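Local atomic coordinates of beta-lactamase (Nostoc sp., PDB entry 6NHS), a protein that is a class D serine beta-lactamase that probably hydrolyses the amide bond of the beta-lactam ring through a covalent acyl-enzyme. Residues A[63-68]-A[130-135]; A[102-107]-A[114-119]; A[135-140]-A[162-167]. All coordinates share one frame; numbering follows the deposited sequence.

After strands 35-41 and 46-50 the chain reaches Ser63 and the start of helix 65-76, one side of contact 1. It then runs through strand 102-103 and helix 104-110, turns, and enters helix 113-123. Contact 2 closes this short loop, tying helix 104-110 to 113-123. It lies within the longer loop of contact 1, which ties helix 65-76 to 125-135. Contact 3 follows in series, starts at Val135, shared with contact 1, and ties the loop after 125-135 to helix 161-172. Contacts 1 and 3 adjoin: Phe65 packs on Tyr137, and Thr64 OG1 probably bonds to Gln164 NE2. Contact 2 reaches contact 1 through Tyr116, which packs on Lys66. Contacts 2 and 3 do not touch.

Contact 1. Residues A[63-68]-A[130-135]; sequences STFKIF and KFIKQV. With FMT (formic acid), chain K.
Two phenylalanine rings, Phe65 and Phe68, reach helix 125-135 from the start of helix 65-76. Each presents its edge. The rim of Phe68 has Phe131 C and Val135 CB near the ring plane. The edge of Phe65 meets Ile132 CD1, 4.0 Å from CE1. Trp152 stacks on Phe65, and Tyr137 meets Phe65 edge-to-face. This is the SxxK region of a class D beta-lactamase: Ser63 and Lys66 fit the pattern, and Ser63 is probably the nucleophile, as in relatives.

Phe68 carries much of the contact. Its side chain points toward helix 125-135. CZ lies 3.9 Å from Phe131 CB. CE2 lies 3.8 Å from Val135 CB, and the two side chains run past each other in opposite directions. Ile132 crosses Phe68 at about a right angle. Its CD1 comes within 3.5 Å of Phe68 CE1, at a slant to the ring. The chi2 of Ile132 (-79°) places that methyl so that it also meets Phe65. One methyl therefore bridges two rings. The joint is apolar and buried. Phe167 of helix 161-172 packs on Phe68.

The polar ends of Ser63 and Lys66 lie far from helix 125-135. Lys203, probably of the KTG-type motif, packs against Ser63 and Lys66. The Lys66 chain is extended as far as CE and bends at chi4 (73°), which turns NZ back toward Ser63. NZ donates to Ser63 OG at 2.8 Å, and it also donates to O2 of a bound formic acid molecule at 2.6 Å.

Contact 2. Residues A[102-107]-A[114-119]; sequences TNIRQA and WFYQVL
Phe115 and Ala107 meet because the Phe115 ring is swung out with CG anti to the backbone N (chi1 -174°). Tyr116 is turned differently: its CG is anti to the carbonyl carbon (chi1 -80°), and its ring passes Ala107 to reach Ile104. The Ala107 methyl sits over one face of Phe115, a CH-pi contact with CB 3.9 Å from the ring centroid. Asn103 O lies above the same face, offset toward the rim. Thr102 CG2 comes in at a slant, 3.4 Å from Phe115 CD2, and also touches the Trp114 ring.

Residues 102-107 run from the short strand 102-103 into helix 104-110, and 114-119 lie on the next helix, 113-123. The turn between them and the first residue of the second helix probably form the SxV motif of class D enzymes. Helix 104-110 is capped by Asn103: OD1 accepts from Gln106 N at 2.9 Å in a nearly straight bond (168°).

Ile104 crosses Phe115 at about a right angle, with CB 3.7 Å from CE1. It crosses Tyr116 in the same way, with CG1 3.3 Å from OH. Its CD1 extends to Leu119 CD1, 4.1 Å away. The Tyr116 hydroxyl is hydrogen-bonded to Ser70 OG, and its ring packs on Lys66 of helix 65-76. Trp114 NE1 is bonded to Trp98 O, and Leu86 touches Trp114, Phe115 and Leu119.

Contact 3. Residues A[135-140]-A[162-167]; sequences VGYGNL and KQQIEF. With EDO (1,2-ethanediol), chain F.
Tyr137 and Phe167 form a T-shaped pair. The edge of Tyr137 points at a face of Phe167, with the planes at 82° and the centroids 5.2 Å apart. Tyr137 CD2 stands over the centre of the Phe167 ring. CE2 is closest to the Phe167 rim, 3.7 Å from CD2. Both side chains have CG anti to the backbone N, and they cross obliquely. Val135 CG1 meets Phe167 at a slant, 3.8 Å from CD1.

The Tyr137 ring and the Gln164 amide are turned 81° apart, and a water joins their ends. Tyr137 OH donates to this water at 2.6 Å, and the water donates to Gln164 OE1 at 2.7 Å. The water lies near the plane of the tyrosine ring. A bend at chi2 of Gln164 (-95°) helps bring its amide to this place. The other end of the amide, NE2, is bonded to Thr64 OG1.

Gln163 is extended beyond CG and lies against the loop. Its OE1 is 3.4 Å from Gly138 CA. A second water links the backbones: Gly138 N donates to it, and it donates to Gln163 O at 2.9 Å.

Two glycines with positive phi shape the loop. Gly136 ends helix 125-135 in a Schellman motif, with Tyr137 N bonded to Ile132 O. Gly138 takes the second position of a type II' turn, closed by Leu140 N to Tyr137 O at 3.1 Å. Asn139 is held through both ends of its amide, by Gln158 N and Pro156 O. The sequence Tyr137-Gly138-Asn139 matches the YGN motif characteristic of class D beta-lactamases.

Contact 1. Residues A[63-68]-A[130-135]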
loop_
_atom_site.group_PDB
_atom_site.type_symbol
_atom_site.label_atom_id
_atom_site.label_comp_id
_atom_site.label_asym_id
_atom_site.label_seq_id
_atom_site.Cartn_x
_atom_site.Cartn_y
_atom_site.Cartn_z
ATOM N N SER A 63 -3.414 -4.186 -3.961
ATOM C CA SER A 63 -4.031 -3.731 -2.721
ATOM C C SER A 63 -3.296 -2.573 -2.056
ATOM O O SER A 63 -3.876 -1.957 -1.157
ATOM C CB SER A 63 -4.149 -4.885 -1.718
ATOM O OG SER A 63 -5.255 -5.709 -2.043
ATOM N N THR A 64 -2.044 -2.267 -2.433
ATOM C CA THR A 64 -1.416 -1.081 -1.855
ATOM C C THR A 64 -2.171 0.185 -2.225
ATOM O O THR A 64 -2.053 1.200 -1.529
ATOM C CB THR A 64 0.054 -0.937 -2.286
ATOM O OG1 THR A 64 0.146 -0.666 -3.695
ATOM C CG2 THR A 64 0.830 -2.184 -1.946
ATOM N N PHE A 65 -2.948 0.140 -3.306
ATOM C CA PHE A 65 -3.760 1.284 -3.696
ATOM C C PHE A 65 -4.838 1.595 -2.670
ATOM O O PHE A 65 -5.377 2.706 -2.676
ATOM C CB PHE A 65 -4.387 1.028 -5.069
ATOM C CG PHE A 65 -5.112 2.215 -5.635
ATOM C CD1 PHE A 65 -4.411 3.336 -6.046
ATOM C CD2 PHE A 65 -6.494 2.207 -5.755
ATOM C CE1 PHE A 65 -5.071 4.438 -6.565
ATOM C CE2 PHE A 65 -7.167 3.304 -6.273
ATOM C CZ PHE A 65 -6.452 4.424 -6.682
ATOM N N LYS A 66 -5.157 0.645 -1.780
ATOM C CA LYS A 66 -6.163 0.900 -0.752
ATOM C C LYS A 66 -5.786 2.087 0.127
ATOM O O LYS A 66 -6.672 2.748 0.681
ATOM C CB LYS A 66 -6.373 -0.347 0.115
ATOM C CG LYS A 66 -7.089 -1.497 -0.584
ATOM C CD LYS A 66 -7.403 -2.621 0.412
ATOM C CE LYS A 66 -8.325 -3.676 -0.197
ATOM N NZ LYS A 66 -7.650 -4.548 -1.193
ATOM N N ILE A 67 -4.487 2.370 0.272
ATOM C CA ILE A 67 -4.072 3.537 1.051
ATOM C C ILE A 67 -4.573 4.816 0.390
ATOM O O ILE A 67 -5.217 5.657 1.028
ATOM C CB ILE A 67 -2.544 3.559 1.228
ATOM C CG1 ILE A 67 -2.062 2.321 1.996
ATOM C CG2 ILE A 67 -2.112 4.846 1.933
ATOM C CD1 ILE A 67 -0.532 2.148 1.967
ATOM N N PHE A 68 -4.291 4.971 -0.906
ATOM C CA PHE A 68 -4.772 6.130 -1.655
ATOM C C PHE A 68 -6.296 6.150 -1.723
ATOM O O PHE A 68 -6.927 7.187 -1.493
ATOM C CB PHE A 68 -4.168 6.114 -3.058
ATOM C CG PHE A 68 -4.611 7.257 -3.927
ATOM C CD1 PHE A 68 -5.768 7.164 -4.683
ATOM C CD2 PHE A 68 -3.862 8.421 -3.996
ATOM C CE1 PHE A 68 -6.179 8.220 -5.488
ATOM C CE2 PHE A 68 -4.264 9.476 -4.802
ATOM C CZ PHE A 68 -5.426 9.374 -5.541
ATOM N N LYS A 130 -8.878 13.536 -10.772
ATOM C CA LYS A 130 -8.410 14.783 -10.172
ATOM C C LYS A 130 -7.489 14.512 -8.990
ATOM O O LYS A 130 -6.410 15.107 -8.881
ATOM C CB LYS A 130 -9.596 15.647 -9.736
ATOM C CG LYS A 130 -10.348 16.306 -10.879
ATOM C CD LYS A 130 -11.295 17.386 -10.372
ATOM C CE LYS A 130 -12.365 17.713 -11.404
ATOM N NZ LYS A 130 -11.786 17.898 -12.762
ATOM N N PHE A 131 -7.895 13.608 -8.092
ATOM C CA PHE A 131 -7.062 13.316 -6.926
ATOM C C PHE A 131 -5.762 12.625 -7.324
ATOM O O PHE A 131 -4.702 12.920 -6.760
ATOM C CB PHE A 131 -7.836 12.461 -5.920
ATOM C CG PHE A 131 -8.684 13.266 -4.975
ATOM C CD1 PHE A 131 -8.134 13.808 -3.820
ATOM C CD2 PHE A 131 -10.028 13.487 -5.243
ATOM C CE1 PHE A 131 -8.912 14.557 -2.943
ATOM C CE2 PHE A 131 -10.814 14.229 -4.373
ATOM C CZ PHE A 131 -10.257 14.769 -3.222
ATOM N N ILE A 132 -5.828 11.703 -8.291
ATOM C CA ILE A 132 -4.623 11.027 -8.773
ATOM C C ILE A 132 -3.597 12.047 -9.255
ATOM O O ILE A 132 -2.409 11.973 -8.922
ATOM C CB ILE A 132 -4.985 10.025 -9.887
ATOM C CG1 ILE A 132 -5.685 8.789 -9.309
ATOM C CG2 ILE A 132 -3.746 9.620 -10.662
ATOM C CD1 ILE A 132 -4.742 7.775 -8.666
ATOM N N LYS A 133 -4.043 13.018 -10.048
ATOM C CA LYS A 133 -3.114 13.991 -10.612
ATOM C C LYS A 133 -2.685 15.028 -9.580
ATOM O O LYS A 133 -1.526 15.458 -9.579
ATOM C CB LYS A 133 -3.746 14.655 -11.834
ATOM C CG LYS A 133 -3.953 13.687 -12.992
ATOM C CD LYS A 133 -4.450 14.389 -14.242
ATOM C CE LYS A 133 -4.466 13.435 -15.429
ATOM N NZ LYS A 133 -4.907 14.095 -16.699
ATOM N N GLN A 134 -3.591 15.434 -8.686
ATOM C CA GLN A 134 -3.219 16.392 -7.647
ATOM C C GLN A 134 -2.180 15.798 -6.703
ATOM O O GLN A 134 -1.207 16.470 -6.333
ATOM C CB GLN A 134 -4.467 16.828 -6.882
ATOM C CG GLN A 134 -4.314 18.102 -6.081
ATOM C CD GLN A 134 -5.650 18.631 -5.584
ATOM O OE1 GLN A 134 -5.729 19.730 -5.034
ATOM N NE2 GLN A 134 -6.711 17.848 -5.778
ATOM N N VAL A 135 -2.363 14.535 -6.316
ATOM C CA VAL A 135 -1.403 13.845 -5.456
ATOM C C VAL A 135 -0.148 13.460 -6.232
ATOM O O VAL A 135 0.946 13.364 -5.656
ATOM C CB VAL A 135 -2.082 12.614 -4.817
ATOM C CG1 VAL A 135 -1.069 11.717 -4.112
ATOM C CG2 VAL A 135 -3.165 13.058 -3.840
HETATM C C FMT K . -8.433 -3.711 -3.975
HETATM O O1 FMT K . -8.721 -2.684 -3.411
HETATM O O2 FMT K . -7.383 -4.305 -3.729
#

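Contact 2. Residues A[102-107]-A[114-119]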
loop_
_atom_site.group_PDB
_atom_site.type_symbol
_atom_site.label_atom_id
_atom_site.label_comp_id
_atom_site.label_asym_id
_atom_site.label_seq_id
_atom_site.Cartn_x
_atom_site.Cartn_y
_atom_site.Cartn_z
ATOM N N THR A 102 -18.796 -5.209 6.204
ATOM C CA THR A 102 -17.525 -4.761 6.766
ATOM C C THR A 102 -17.470 -3.234 6.768
ATOM O O THR A 102 -18.400 -2.551 6.331
ATOM C CB THR A 102 -16.350 -5.393 6.005
ATOM O OG1 THR A 102 -15.144 -5.290 6.779
ATOM C CG2 THR A 102 -16.147 -4.722 4.651
ATOM N N ASN A 103 -16.381 -2.702 7.312
ATOM C CA ASN A 103 -16.101 -1.275 7.307
ATOM C C ASN A 103 -14.705 -1.093 6.726
ATOM O O ASN A 103 -14.023 -2.070 6.392
ATOM C CB ASN A 103 -16.239 -0.672 8.718
ATOM C CG ASN A 103 -15.256 -1.270 9.733
ATOM O OD1 ASN A 103 -14.083 -1.483 9.436
ATOM N ND2 ASN A 103 -15.740 -1.516 10.954
ATOM N N ILE A 104 -14.262 0.161 6.616
ATOM C CA ILE A 104 -13.025 0.406 5.883
ATOM C C ILE A 104 -11.818 -0.099 6.666
ATOM O O ILE A 104 -10.820 -0.524 6.068
ATOM C CB ILE A 104 -12.905 1.898 5.501
ATOM C CG1 ILE A 104 -11.822 2.101 4.435
ATOM C CG2 ILE A 104 -12.614 2.773 6.719
ATOM C CD1 ILE A 104 -11.781 3.523 3.884
ATOM N N ARG A 105 -11.881 -0.086 8.002
ATOM C CA ARG A 105 -10.762 -0.594 8.790
ATOM C C ARG A 105 -10.584 -2.092 8.583
ATOM O O ARG A 105 -9.460 -2.573 8.393
ATOM C CB ARG A 105 -10.961 -0.286 10.277
ATOM C CG ARG A 105 -9.889 -0.929 11.166
ATOM C CD ARG A 105 -10.076 -0.611 12.647
ATOM N NE ARG A 105 -9.764 0.784 12.936
ATOM C CZ ARG A 105 -10.671 1.747 13.049
ATOM N NH1 ARG A 105 -11.965 1.467 12.915
ATOM N NH2 ARG A 105 -10.284 2.990 13.305
ATOM N N GLN A 106 -11.684 -2.849 8.624
ATOM C CA GLN A 106 -11.586 -4.289 8.431
ATOM C C GLN A 106 -11.379 -4.642 6.961
ATOM O O GLN A 106 -10.682 -5.621 6.659
ATOM C CB GLN A 106 -12.827 -4.990 9.004
ATOM C CG GLN A 106 -13.027 -4.778 10.525
ATOM C CD GLN A 106 -11.793 -5.169 11.330
ATOM O OE1 GLN A 106 -11.259 -6.271 11.178
ATOM N NE2 GLN A 106 -11.322 -4.258 12.174
ATOM N N ALA A 107 -11.955 -3.863 6.036
ATOM C CA ALA A 107 -11.679 -4.093 4.618
ATOM C C ALA A 107 -10.202 -3.871 4.312
ATOM O O ALA A 107 -9.600 -4.617 3.526
ATOM C CB ALA A 107 -12.554 -3.186 3.750
ATOM N N TRP A 114 -13.861 -6.000 -2.911
ATOM C CA TRP A 114 -15.180 -5.519 -3.320
ATOM C C TRP A 114 -15.568 -4.235 -2.590
ATOM O O TRP A 114 -16.221 -3.368 -3.178
ATOM C CB TRP A 114 -16.247 -6.603 -3.118
ATOM C CG TRP A 114 -16.591 -6.951 -1.681
ATOM C CD1 TRP A 114 -16.189 -8.062 -0.993
ATOM C CD2 TRP A 114 -17.425 -6.203 -0.780
ATOM N NE1 TRP A 114 -16.711 -8.046 0.281
ATOM C CE2 TRP A 114 -17.471 -6.917 0.439
ATOM C CE3 TRP A 114 -18.141 -5.005 -0.885
ATOM C CZ2 TRP A 114 -18.198 -6.469 1.542
ATOM C CZ3 TRP A 114 -18.863 -4.558 0.213
ATOM C CH2 TRP A 114 -18.885 -5.287 1.412
ATOM N N PHE A 115 -15.169 -4.096 -1.323
ATOM C CA PHE A 115 -15.431 -2.870 -0.570
ATOM C C PHE A 115 -14.807 -1.667 -1.269
ATOM O O PHE A 115 -15.460 -0.635 -1.473
ATOM C CB PHE A 115 -14.880 -3.032 0.855
ATOM C CG PHE A 115 -15.202 -1.887 1.791
ATOM C CD1 PHE A 115 -14.406 -0.749 1.830
ATOM C CD2 PHE A 115 -16.275 -1.975 2.670
ATOM C CE1 PHE A 115 -14.695 0.295 2.705
ATOM C CE2 PHE A 115 -16.561 -0.942 3.551
ATOM C CZ PHE A 115 -15.775 0.189 3.569
ATOM N N TYR A 116 -13.548 -1.797 -1.680
ATOM C CA TYR A 116 -12.863 -0.683 -2.319
ATOM C C TYR A 116 -13.321 -0.463 -3.752
ATOM O O TYR A 116 -13.175 0.648 -4.271
ATOM C CB TYR A 116 -11.358 -0.917 -2.241
ATOM C CG TYR A 116 -10.821 -0.531 -0.887
ATOM C CD1 TYR A 116 -10.324 0.742 -0.665
ATOM C CD2 TYR A 116 -10.853 -1.423 0.179
ATOM C CE1 TYR A 116 -9.846 1.113 0.568
ATOM C CE2 TYR A 116 -10.382 -1.059 1.425
ATOM C CZ TYR A 116 -9.876 0.212 1.611
ATOM O OH TYR A 116 -9.391 0.593 2.838
ATOM N N GLN A 117 -13.887 -1.482 -4.401
ATOM C CA GLN A 117 -14.488 -1.252 -5.709
ATOM C C GLN A 117 -15.744 -0.393 -5.592
ATOM O O GLN A 117 -16.001 0.461 -6.450
ATOM C CB GLN A 117 -14.791 -2.584 -6.388
ATOM C CG GLN A 117 -13.539 -3.317 -6.869
ATOM C CD GLN A 117 -13.864 -4.674 -7.460
ATOM O OE1 GLN A 117 -14.545 -5.486 -6.834
ATOM N NE2 GLN A 117 -13.401 -4.916 -8.676
ATOM N N VAL A 118 -16.539 -0.595 -4.535
ATOM C CA VAL A 118 -17.675 0.295 -4.290
ATOM C C VAL A 118 -17.183 1.724 -4.080
ATOM O O VAL A 118 -17.728 2.675 -4.653
ATOM C CB VAL A 118 -18.501 -0.189 -3.082
ATOM C CG1 VAL A 118 -19.614 0.816 -2.765
ATOM C CG2 VAL A 118 -19.083 -1.576 -3.337
ATOM N N LEU A 119 -16.139 1.890 -3.259
ATOM C CA LEU A 119 -15.621 3.231 -2.991
ATOM C C LEU A 119 -15.200 3.922 -4.281
ATOM O O LEU A 119 -15.527 5.092 -4.502
ATOM C CB LEU A 119 -14.443 3.162 -2.021
ATOM C CG LEU A 119 -14.713 2.632 -0.605
ATOM C CD1 LEU A 119 -13.442 2.730 0.228
ATOM C CD2 LEU A 119 -15.848 3.405 0.073
#

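Contact 3. Residues A[135-140]-A[162-167]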
loop_
_atom_site.group_PDB
_atom_site.type_symbol
_atom_site.label_atom_id
_atom_site.label_comp_id
_atom_site.label_asym_id
_atom_site.label_seq_id
_atom_site.Cartn_x
_atom_site.Cartn_y
_atom_site.Cartn_z
ATOM N N VAL A 135 -2.363 14.535 -6.316
ATOM C CA VAL A 135 -1.403 13.845 -5.456
ATOM C C VAL A 135 -0.148 13.460 -6.232
ATOM O O VAL A 135 0.946 13.364 -5.656
ATOM C CB VAL A 135 -2.082 12.614 -4.817
ATOM C CG1 VAL A 135 -1.069 11.717 -4.112
ATOM C CG2 VAL A 135 -3.165 13.058 -3.840
ATOM N N GLY A 136 -0.271 13.245 -7.537
ATOM C CA GLY A 136 0.848 12.741 -8.309
ATOM C C GLY A 136 1.100 11.265 -8.099
ATOM O O GLY A 136 2.259 10.848 -8.006
ATOM N N TYR A 137 0.040 10.453 -8.039
ATOM C CA TYR A 137 0.165 9.057 -7.625
ATOM C C TYR A 137 0.600 8.184 -8.800
ATOM O O TYR A 137 -0.132 8.064 -9.788
ATOM C CB TYR A 137 -1.163 8.553 -7.057
ATOM C CG TYR A 137 -1.078 7.148 -6.498
ATOM C CD1 TYR A 137 -1.304 6.043 -7.309
ATOM C CD2 TYR A 137 -0.751 6.928 -5.166
ATOM C CE1 TYR A 137 -1.217 4.753 -6.812
ATOM C CE2 TYR A 137 -0.663 5.634 -4.653
ATOM C CZ TYR A 137 -0.909 4.552 -5.488
ATOM O OH TYR A 137 -0.822 3.262 -5.006
ATOM N N GLY A 138 1.770 7.553 -8.682
ATOM C CA GLY A 138 2.195 6.573 -9.677
ATOM C C GLY A 138 2.308 7.161 -11.072
ATOM O O GLY A 138 2.759 8.297 -11.260
ATOM N N ASN A 139 1.890 6.378 -12.076
ATOM C CA ASN A 139 1.925 6.819 -13.469
ATOM C C ASN A 139 0.682 7.606 -13.876
ATOM O O ASN A 139 0.502 7.880 -15.067
ATOM C CB ASN A 139 2.132 5.624 -14.414
ATOM C CG ASN A 139 0.895 4.721 -14.533
ATOM O OD1 ASN A 139 -0.084 4.885 -13.819
ATOM N ND2 ASN A 139 0.960 3.749 -15.437
ATOM N N LEU A 140 -0.185 7.953 -12.918
ATOM C CA LEU A 140 -1.267 8.922 -13.092
ATOM C C LEU A 140 -2.365 8.462 -14.047
ATOM O O LEU A 140 -3.161 9.288 -14.504
ATOM C CB LEU A 140 -0.731 10.280 -13.573
ATOM C CG LEU A 140 0.491 10.867 -12.867
ATOM C CD1 LEU A 140 0.893 12.175 -13.541
ATOM C CD2 LEU A 140 0.201 11.087 -11.404
ATOM N N LYS A 162 9.880 3.720 -5.452
ATOM C CA LYS A 162 10.221 5.106 -5.131
ATOM C C LYS A 162 8.980 5.985 -5.018
ATOM O O LYS A 162 8.890 6.829 -4.121
ATOM C CB LYS A 162 11.169 5.681 -6.191
ATOM C CG LYS A 162 12.630 5.370 -5.965
ATOM C CD LYS A 162 13.496 6.011 -7.037
ATOM C CE LYS A 162 14.954 5.967 -6.658
ATOM N NZ LYS A 162 15.803 6.513 -7.743
ATOM N N GLN A 163 8.018 5.810 -5.932
ATOM C CA GLN A 163 6.802 6.621 -5.899
ATOM C C GLN A 163 5.890 6.235 -4.737
ATOM O O GLN A 163 5.149 7.085 -4.225
ATOM C CB GLN A 163 6.066 6.511 -7.238
ATOM C CG GLN A 163 6.812 7.205 -8.406
ATOM C CD GLN A 163 6.293 6.781 -9.767
ATOM O OE1 GLN A 163 5.514 5.830 -9.881
ATOM N NE2 GLN A 163 6.722 7.486 -10.811
ATOM N N GLN A 164 5.921 4.972 -4.304
ATOM C CA GLN A 164 5.229 4.620 -3.064
ATOM C C GLN A 164 5.797 5.416 -1.897
ATOM O O GLN A 164 5.046 5.987 -1.096
ATOM C CB GLN A 164 5.334 3.115 -2.805
ATOM C CG GLN A 164 4.654 2.243 -3.867
ATOM C CD GLN A 164 3.236 1.858 -3.496
ATOM O OE1 GLN A 164 2.565 2.564 -2.740
ATOM N NE2 GLN A 164 2.770 0.728 -4.029
ATOM N N ILE A 165 7.130 5.473 -1.801
ATOM C CA ILE A 165 7.792 6.240 -0.747
ATOM C C ILE A 165 7.384 7.708 -0.819
ATOM O O ILE A 165 6.989 8.312 0.185
ATOM C CB ILE A 165 9.321 6.085 -0.856
ATOM C CG1 ILE A 165 9.735 4.623 -0.684
ATOM C CG2 ILE A 165 10.023 6.967 0.166
ATOM C CD1 ILE A 165 9.598 4.130 0.715
ATOM N N GLU A 166 7.489 8.306 -2.010
ATOM C CA GLU A 166 7.162 9.722 -2.159
ATOM C C GLU A 166 5.733 10.007 -1.717
ATOM O O GLU A 166 5.479 10.974 -0.991
ATOM C CB GLU A 166 7.385 10.155 -3.612
ATOM C CG GLU A 166 6.701 11.451 -3.997
ATOM C CD GLU A 166 7.485 12.686 -3.615
ATOM O OE1 GLU A 166 8.270 12.634 -2.642
ATOM O OE2 GLU A 166 7.319 13.715 -4.304
ATOM N N PHE A 167 4.791 9.154 -2.128
ATOM C CA PHE A 167 3.397 9.318 -1.735
ATOM C C PHE A 167 3.239 9.239 -0.216
ATOM O O PHE A 167 2.603 10.102 0.399
ATOM C CB PHE A 167 2.548 8.259 -2.461
ATOM C CG PHE A 167 1.188 8.021 -1.849
ATOM C CD1 PHE A 167 0.269 9.051 -1.731
ATOM C CD2 PHE A 167 0.823 6.754 -1.413
ATOM C CE1 PHE A 167 -0.978 8.830 -1.169
ATOM C CE2 PHE A 167 -0.421 6.528 -0.851
ATOM C CZ PHE A 167 -1.322 7.567 -0.737
HETATM C C1 EDO F . -5.484 7.933 -18.069
HETATM O O1 EDO F . -5.442 6.513 -18.267
HETATM C C2 EDO F . -6.662 8.306 -17.174
HETATM O O2 EDO F . -6.181 8.970 -15.996
HETATM O O HOH W 1 -0.137 3.003 -2.515
HETATM O O HOH W 2 3.338 8.350 -6.116
#